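Ice-binding protein (Colwellia, PDB 3WP9) binds to the surface of ice crystals, inhibiting their growth and their recrystallization into larger grains. Local coordinates at residues A[83-88]-A[166-171]; A[182-187]-A[200-205]. All coordinates share one frame; numbering follows the deposited sequence.

Interaction 1: residues A[83-88]-A[166-171]; sequences IAYNDA and QVAGYT
Tyr85 reaches from the helix to the end of strand 163-167 and lays its ring over the side chain of Gln166. CG of Gln166 sits over one face of the ring, 4.1 Å from the ring centroid and displaced toward the rim, a CH-pi contact. CG of Tyr85 stands anti to its backbone N (chi1 176°), and the ring continues from there to the strand. The Gln166 chain bends at chi2 (-94°), which brings CD round to the phenol side, and NE2 donates to OH of Tyr85 at 3.0 Å through a somewhat bent bond (142° at the hydrogen). That OH lies close to the amide plane, while ring and amide planes are almost perpendicular. At the ring edge, near its plane, CE1 meets the carbonyl O of Val167 at 3.6 Å, and OH lies 3.2 Å from CA of Ala168. In this right-handed beta-helix, helix 71-89 runs alongside the parallel coil, and Tyr85 is a point where it seats on the long sheet; Leu184 and the cation-pi partner Lys186 adjoin the same ring. A leucine in place of Tyr85 would probably leave Gln166 NE2 without this acceptor and its CG without the aromatic face. One helical turn on, packing is sparser: CB of Ala88 touches CB of Gln166 at 3.9 Å. On the solvent side Asn86 points away from the strand and Ile83 is exposed; Asp87, partly exposed, is salt-bridged to Arg91.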
ATOM      1  N   ILE A  83      -9.885  -3.269   9.957  1.00 19.39           N
ATOM      2  CA  ILE A  83      -9.530  -4.445  10.710  1.00 20.01           C
ATOM      3  C   ILE A  83      -8.063  -4.819  10.443  1.00 19.98           C
ATOM      4  O   ILE A  83      -7.323  -5.084  11.385  1.00 23.43           O
ATOM      5  CB  ILE A  83     -10.502  -5.648  10.360  1.00 23.66           C
ATOM      6  CG1 ILE A  83     -11.920  -5.302  10.873  1.00 25.90           C
ATOM      7  CG2 ILE A  83      -9.939  -6.977  10.885  1.00 22.55           C
ATOM      8  CD1 ILE A  83     -13.054  -6.043  10.189  1.00 27.77           C
ATOM      9  N   ALA A  84      -7.643  -4.824   9.159  1.00 19.57           N
ATOM     10  CA  ALA A  84      -6.223  -5.098   8.801  1.00 17.36           C
ATOM     11  C   ALA A  84      -5.236  -4.162   9.432  1.00 17.25           C
ATOM     12  O   ALA A  84      -4.170  -4.577   9.981  1.00 17.12           O
ATOM     13  CB  ALA A  84      -6.014  -5.164   7.309  1.00 16.98           C
ATOM     14  N   TYR A  85      -5.575  -2.877   9.381  1.00 16.60           N
ATOM     15  CA  TYR A  85      -4.716  -1.886   9.944  0.99 17.21           C
ATOM     16  C   TYR A  85      -4.554  -2.179  11.446  1.00 18.88           C
ATOM     17  O   TYR A  85      -3.462  -2.149  11.984  1.00 18.21           O
ATOM     18  CB  TYR A  85      -5.346  -0.465   9.697  1.00 15.81           C
ATOM     19  CG  TYR A  85      -4.526   0.621  10.372  1.00 15.76           C
ATOM     20  CD1 TYR A  85      -3.621   1.359   9.654  1.00 15.35           C
ATOM     21  CD2 TYR A  85      -4.606   0.867  11.726  1.00 16.58           C
ATOM     22  CE1 TYR A  85      -2.818   2.320  10.256  1.00 13.52           C
ATOM     23  CE2 TYR A  85      -3.811   1.819  12.346  1.00 17.17           C
ATOM     24  CZ  TYR A  85      -2.929   2.565  11.609  1.00 17.02           C
ATOM     25  OH  TYR A  85      -2.126   3.489  12.224  1.00 17.02           O
ATOM     26  N   ASN A  86      -5.661  -2.467  12.172  1.00 20.49           N
ATOM     27  CA  ASN A  86      -5.519  -2.628  13.598  1.00 22.99           C
ATOM     28  C   ASN A  86      -4.830  -3.959  13.967  1.00 19.79           C
ATOM     29  O   ASN A  86      -4.076  -4.027  14.940  1.00 19.70           O
ATOM     30  CB  ASN A  86      -6.891  -2.567  14.272  1.00 23.87           C
ATOM     31  CG  ASN A  86      -7.464  -1.192  14.320  1.00 27.21           C
ATOM     32  OD1 ASN A  86      -6.750  -0.172  14.509  1.00 28.75           O
ATOM     33  ND2 ASN A  86      -8.815  -1.132  14.217  1.00 25.92           N
ATOM     34  N   ASP A  87      -5.045  -4.970  13.148  1.00 22.07           N
ATOM     35  CA  ASP A  87      -4.397  -6.278  13.310  1.00 21.24           C
ATOM     36  C   ASP A  87      -2.863  -6.075  13.206  1.00 24.28           C
ATOM     37  O   ASP A  87      -2.078  -6.419  14.102  1.00 21.24           O
ATOM     38  CB  ASP A  87      -4.892  -7.234  12.224  1.00 22.32           C
ATOM     39  CG  ASP A  87      -4.210  -8.540  12.267  1.00 23.94           C
ATOM     40  OD1 ASP A  87      -3.690  -8.861  13.369  1.00 30.34           O
ATOM     41  OD2 ASP A  87      -4.237  -9.268  11.266  1.00 29.35           O
ATOM     42  N   ALA A  88      -2.428  -5.454  12.124  1.00 20.92           N
ATOM     43  CA  ALA A  88      -1.002  -5.165  11.987  1.00 20.33           C
ATOM     44  C   ALA A  88      -0.411  -4.324  13.131  1.00 18.95           C
ATOM     45  O   ALA A  88       0.659  -4.594  13.614  1.00 22.25           O
ATOM     46  CB  ALA A  88      -0.802  -4.409  10.648  1.00 19.96           C
ATOM     47  N   GLN A 166       2.276  -0.627   8.259  1.00 14.96           N
ATOM     48  CA  GLN A 166       1.204   0.018   9.063  1.00 15.31           C
ATOM     49  C   GLN A 166       1.717   1.405   9.459  1.00 14.35           C
ATOM     50  O   GLN A 166       2.640   1.542  10.227  1.00 14.70           O
ATOM     51  CB  GLN A 166       0.892  -0.892  10.295  1.00 16.28           C
ATOM     52  CG  GLN A 166      -0.063  -0.214  11.299  1.00 18.28           C
ATOM     53  CD  GLN A 166       0.664   0.511  12.417  1.00 15.65           C
ATOM     54  OE1 GLN A 166       1.582  -0.064  13.090  1.00 19.67           O
ATOM     55  NE2 GLN A 166       0.259   1.726  12.665  1.00 19.60           N
ATOM     56  N   VAL A 167       1.086   2.444   8.886  1.00 12.53           N
ATOM     57  CA  VAL A 167       1.624   3.806   8.995  1.00 12.76           C
ATOM     58  C   VAL A 167       0.516   4.658   9.610  1.00 12.56           C
ATOM     59  O   VAL A 167      -0.561   4.868   9.056  1.00 14.02           O
ATOM     60  CB  VAL A 167       2.003   4.351   7.597  1.00 14.21           C
ATOM     61  CG1 VAL A 167       2.624   5.729   7.736  1.00 13.47           C
ATOM     62  CG2 VAL A 167       2.984   3.331   6.872  1.00 15.55           C
ATOM     63  N   ALA A 168       0.824   5.132  10.794  1.00 14.05           N
ATOM     64  CA  ALA A 168      -0.160   5.959  11.523  1.00 15.47           C
ATOM     65  C   ALA A 168      -0.244   7.391  11.019  1.00 16.66           C
ATOM     66  O   ALA A 168      -1.278   8.047  11.253  1.00 18.24           O
ATOM     67  CB  ALA A 168       0.158   5.879  13.033  1.00 15.40           C
ATOM     68  N   GLY A 169       0.826   7.894  10.346  1.00 14.61           N
ATOM     69  CA  GLY A 169       0.860   9.197   9.663  1.00 15.80           C
ATOM     70  C   GLY A 169       0.487   9.095   8.230  1.00 14.39           C
ATOM     71  O   GLY A 169      -0.529   8.437   7.891  1.00 15.99           O
ATOM     72  N   TYR A 170       1.226   9.792   7.346  1.00 13.28           N
ATOM     73  CA  TYR A 170       0.961   9.631   5.914  1.00 12.87           C
ATOM     74  C   TYR A 170       2.103   8.728   5.373  1.00 11.31           C
ATOM     75  O   TYR A 170       3.122   8.578   5.985  1.00 12.12           O
ATOM     76  CB  TYR A 170       0.984  10.947   5.149  1.00 13.18           C
ATOM     77  CG  TYR A 170       2.301  11.735   5.305  1.00 14.65           C
ATOM     78  CD1 TYR A 170       3.438  11.366   4.576  1.00 14.52           C
ATOM     79  CD2 TYR A 170       2.423  12.807   6.168  1.00 16.16           C
ATOM     80  CE1 TYR A 170       4.626  12.048   4.694  1.00 13.94           C
ATOM     81  CE2 TYR A 170       3.618  13.512   6.328  1.00 14.57           C
ATOM     82  CZ  TYR A 170       4.750  13.159   5.616  1.00 16.30           C
ATOM     83  OH  TYR A 170       6.018  13.774   5.777  1.00 16.55           O
ATOM     84  N   THR A 171       1.879   8.243   4.190  1.00 11.05           N
ATOM     85  CA  THR A 171       2.963   7.577   3.381  1.00 10.31           C
ATOM     86  C   THR A 171       3.198   8.461   2.128  1.00 11.85           C
ATOM     87  O   THR A 171       2.206   8.805   1.449  1.00 11.74           O
ATOM     88  CB  THR A 171       2.431   6.235   2.954  1.00 11.92           C
ATOM     89  OG1 THR A 171       2.228   5.455   4.128  1.00 14.43           O
ATOM     90  CG2 THR A 171       3.494   5.543   2.097  1.00 13.27           C
TER

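Interaction 2: residues A[182-187]-A[200-205]; sequences IVLSKT and RLLAQT
Val183 and Leu202 are joined through their backbones, as part of a run of parallel-strand hydrogen bonds between 182-185 and 200-203, whose axes lie 4.9 Å apart and diverge by 8°. Val183 N donates to Arg200 O and Val183 O accepts from Leu202 N, both at 2.8 Å; Leu202 O then takes Ser185 N, and Ser185 O takes Gln204 N. Past the strands, Thr205 N still reaches Thr187 O at 3.1 Å, from above the carbonyl plane. Such in-register rungs build the stacked coils of a right-handed beta-helix.

Apolar contacts occupy both faces. Beside Ile182 and Leu184, CD1 of Leu202 touches CG2 of Ile182 at 3.9 Å and CD2 of Leu184 at 3.8 Å, and Met81 of helix 71-89 packs on Leu202. On this face, too, the side chains of Ile182 and Arg200 lie side by side, pointing the same way, with CD1 of Ile182 3.6 Å from CG of Arg200; Arg200 NH1 is hydrogen-bonded to Phe14 O. The other face, inside the coil, brings CG2 of Val183 to CD2 of Leu201, with Ile189 against both residues.

Polar side chains meet beyond the strand ends. The Lys186 chain, bent at chi2 (107°) and chi3 (-74°), brings NZ to OE1 of Gln204 in a weak bond of 3.0 Å. One water accepts from Lys186 NZ and Gln204 NE2; another accepts from NE2 and donates to Ser185 O, so the amide is held at both ends. Thr205 begins a motif probably involved in ice binding, by analogy with relatives.

The chemistry thus changes along the pair: apolar side chains back the strand bonding, whereas at the turn the backbone bonds continue but polar, hydrated groups replace apolar packing.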
ATOM      1  N   ILE A 182       2.180  -4.018   1.269  1.00 13.65           N
ATOM      2  CA  ILE A 182       0.818  -3.644   1.523  1.00 16.05           C
ATOM      3  C   ILE A 182       0.886  -2.411   2.395  1.00 14.58           C
ATOM      4  O   ILE A 182       1.358  -2.454   3.494  1.00 16.12           O
ATOM      5  CB  ILE A 182       0.059  -4.829   2.232  1.00 15.62           C
ATOM      6  CG1 ILE A 182       0.173  -6.150   1.364  1.00 17.09           C
ATOM      7  CG2 ILE A 182      -1.394  -4.438   2.563  1.00 16.76           C
ATOM      8  CD1 ILE A 182      -0.445  -6.135   0.015  1.00 18.45           C
ATOM      9  N   VAL A 183       0.391  -1.258   1.912  1.00 15.10           N
ATOM     10  CA  VAL A 183       0.389  -0.025   2.715  1.00 12.18           C
ATOM     11  C   VAL A 183      -0.988   0.169   3.324  1.00 14.39           C
ATOM     12  O   VAL A 183      -2.003   0.342   2.594  1.00 13.64           O
ATOM     13  CB  VAL A 183       0.746   1.188   1.872  1.00 12.10           C
ATOM     14  CG1 VAL A 183       0.954   2.443   2.710  1.00 12.98           C
ATOM     15  CG2 VAL A 183       2.057   0.901   1.118  1.00 13.16           C
ATOM     16  N   LEU A 184      -0.993  -0.001   4.629  1.00 11.64           N
ATOM     17  CA  LEU A 184      -2.207   0.263   5.518  1.00 12.98           C
ATOM     18  C   LEU A 184      -1.959   1.599   6.165  1.00 12.86           C
ATOM     19  O   LEU A 184      -1.300   1.745   7.192  1.00 12.64           O
ATOM     20  CB  LEU A 184      -2.375  -0.849   6.559  1.00 13.73           C
ATOM     21  CG  LEU A 184      -2.769  -2.138   5.831  1.00 16.87           C
ATOM     22  CD1 LEU A 184      -2.306  -3.269   6.742  1.00 18.14           C
ATOM     23  CD2 LEU A 184      -4.287  -2.190   5.545  1.00 19.74           C
ATOM     24  N   SER A 185      -2.368   2.665   5.475  1.00 14.04           N
ATOM     25  CA  SER A 185      -2.093   4.034   5.974  1.00 14.81           C
ATOM     26  C   SER A 185      -3.316   4.554   6.709  1.00 14.32           C
ATOM     27  O   SER A 185      -4.426   4.416   6.202  1.00 14.45           O
ATOM     28  CB  SER A 185      -1.866   5.012   4.780  1.00 15.58           C
ATOM     29  OG  SER A 185      -1.553   6.295   5.287  1.00 17.89           O
ATOM     30  N   LYS A 186      -3.077   5.178   7.823  1.00 13.85           N
ATOM     31  CA  LYS A 186      -4.187   5.774   8.592  1.00 15.96           C
ATOM     32  C   LYS A 186      -4.699   7.020   7.900  1.00 16.78           C
ATOM     33  O   LYS A 186      -5.856   7.461   8.131  1.00 19.28           O
ATOM     34  CB  LYS A 186      -3.719   6.066  10.016  1.00 20.25           C
ATOM     35  CG  LYS A 186      -4.817   6.687  10.912  1.00 22.46           C
ATOM     36  CD  LYS A 186      -5.380   5.732  11.945  1.00 32.36           C
ATOM     37  CE  LYS A 186      -6.286   4.727  11.265  1.00 32.31           C
ATOM     38  NZ  LYS A 186      -7.381   4.087  12.101  1.00 36.90           N
ATOM     39  N   THR A 187      -3.803   7.695   7.202  1.00 16.38           N
ATOM     40  CA  THR A 187      -4.252   8.906   6.493  1.00 16.83           C
ATOM     41  C   THR A 187      -4.001   8.719   4.993  1.00 13.69           C
ATOM     42  O   THR A 187      -4.582   7.739   4.395  1.00 16.95           O
ATOM     43  CB  THR A 187      -3.665  10.265   7.015  1.00 15.91           C
ATOM     44  OG1 THR A 187      -2.269  10.342   6.841  1.00 16.43           O
ATOM     45  CG2 THR A 187      -3.938  10.484   8.554  1.00 17.35           C
ATOM     46  N   ARG A 200      -0.419  -3.009  -2.475  1.00 13.07           N
ATOM     47  CA  ARG A 200      -1.766  -2.492  -2.366  1.00 13.58           C
ATOM     48  C   ARG A 200      -1.698  -1.183  -1.523  1.00 12.61           C
ATOM     49  O   ARG A 200      -1.020  -1.094  -0.545  1.00 15.36           O
ATOM     50  CB  ARG A 200      -2.690  -3.536  -1.657  1.00 15.81           C
ATOM     51  CG  ARG A 200      -2.771  -4.845  -2.453  1.00 16.01           C
ATOM     52  CD  ARG A 200      -3.759  -5.813  -1.755  1.00 18.70           C
ATOM     53  NE  ARG A 200      -3.650  -7.152  -2.421  1.00 20.42           N
ATOM     54  CZ  ARG A 200      -4.187  -7.452  -3.610  1.00 22.19           C
ATOM     55  NH1 ARG A 200      -4.955  -6.595  -4.318  1.00 20.89           N
ATOM     56  NH2 ARG A 200      -3.987  -8.680  -4.104  1.00 25.54           N
ATOM     57  N   LEU A 201      -2.441  -0.192  -2.019  1.00 15.24           N
ATOM     58  CA  LEU A 201      -2.495   1.115  -1.354  1.00 13.80           C
ATOM     59  C   LEU A 201      -3.847   1.273  -0.727  1.00 12.22           C
ATOM     60  O   LEU A 201      -4.848   1.463  -1.448  1.00 14.28           O
ATOM     61  CB  LEU A 201      -2.268   2.215  -2.415  1.00 12.60           C
ATOM     62  CG  LEU A 201      -0.908   2.109  -3.167  1.00 12.77           C
ATOM     63  CD1 LEU A 201      -0.817   3.289  -4.157  1.00 14.71           C
ATOM     64  CD2 LEU A 201       0.320   2.082  -2.243  1.00 13.52           C
ATOM     65  N   LEU A 202      -3.860   1.054   0.593  1.00 13.01           N
ATOM     66  CA  LEU A 202      -5.087   0.977   1.404  1.00 13.71           C
ATOM     67  C   LEU A 202      -5.076   2.127   2.391  1.00 14.24           C
ATOM     68  O   LEU A 202      -4.527   2.055   3.476  1.00 15.52           O
ATOM     69  CB  LEU A 202      -5.175  -0.425   2.116  1.00 15.18           C
ATOM     70  CG  LEU A 202      -4.985  -1.616   1.156  1.00 15.24           C
ATOM     71  CD1 LEU A 202      -4.950  -2.959   1.919  1.00 15.83           C
ATOM     72  CD2 LEU A 202      -5.911  -1.655  -0.041  1.00 14.91           C
ATOM     73  N   ALA A 203      -5.719   3.231   1.991  1.00 14.29           N
ATOM     74  CA  ALA A 203      -5.680   4.467   2.812  1.00 12.64           C
ATOM     75  C   ALA A 203      -6.980   4.801   3.480  1.00 12.90           C
ATOM     76  O   ALA A 203      -8.041   4.694   2.854  1.00 13.60           O
ATOM     77  CB  ALA A 203      -5.352   5.598   1.844  1.00 13.03           C
ATOM     78  N   GLN A 204      -6.897   5.212   4.707  1.00 13.61           N
ATOM     79  CA  GLN A 204      -8.103   5.647   5.371  1.00 16.19           C
ATOM     80  C   GLN A 204      -8.516   7.079   5.073  1.00 16.71           C
ATOM     81  O   GLN A 204      -9.585   7.502   5.560  1.00 17.58           O
ATOM     82  CB  GLN A 204      -8.009   5.368   6.861  1.00 15.31           C
ATOM     83  CG  GLN A 204      -8.105   3.837   7.028  1.00 16.67           C
ATOM     84  CD  GLN A 204      -7.985   3.378   8.429  1.00 20.83           C
ATOM     85  OE1 GLN A 204      -8.581   3.982   9.332  1.00 22.01           O
ATOM     86  NE2 GLN A 204      -7.182   2.310   8.661  1.00 21.17           N
ATOM     87  N   THR A 205      -7.667   7.859   4.384  1.00 16.43           N
ATOM     88  CA  THR A 205      -8.147   9.076   3.745  1.00 15.44           C
ATOM     89  C   THR A 205      -8.019   8.896   2.219  1.00 14.11           C
ATOM     90  O   THR A 205      -8.856   8.136   1.604  1.00 13.98           O
ATOM     91  CB  THR A 205      -7.562  10.405   4.321  1.00 16.42           C
ATOM     92  OG1 THR A 205      -6.135  10.501   4.084  1.00 16.68           O
ATOM     93  CG2 THR A 205      -7.835  10.567   5.856  1.00 17.40           C
TER
HETATM   94  O   HOH W   1      -5.525   1.732   6.311  1.00 16.62           O
HETATM   95  O   HOH W   2      -8.165   1.150  11.329  1.00 27.12           O

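Overall arrangement
From the N terminus, the chain lays down strands 14-18 to 67-69 before helix 71-89; interaction 1 then closes a long loop of 77 residues by bringing the C-terminal part of the helix onto the end of strand 163-167. Interaction 2 follows in series, neither nested in nor crossing the first: it spans 12 residues and joins successive coils of the beta-helix. Because strands 163-167 and 182-185 are neighbours in the same parallel sheet, the contacts meet directly. Val167 O lies 2.8 Å from Lys186 N, and Gly169 O lies 2.8 Å from Thr187 OG1, both probable hydrogen bonds. Interaction 1 seats the flanking helix on strand 163-167, and interaction 2 extends the linkage from strand 182-185 to 200-203.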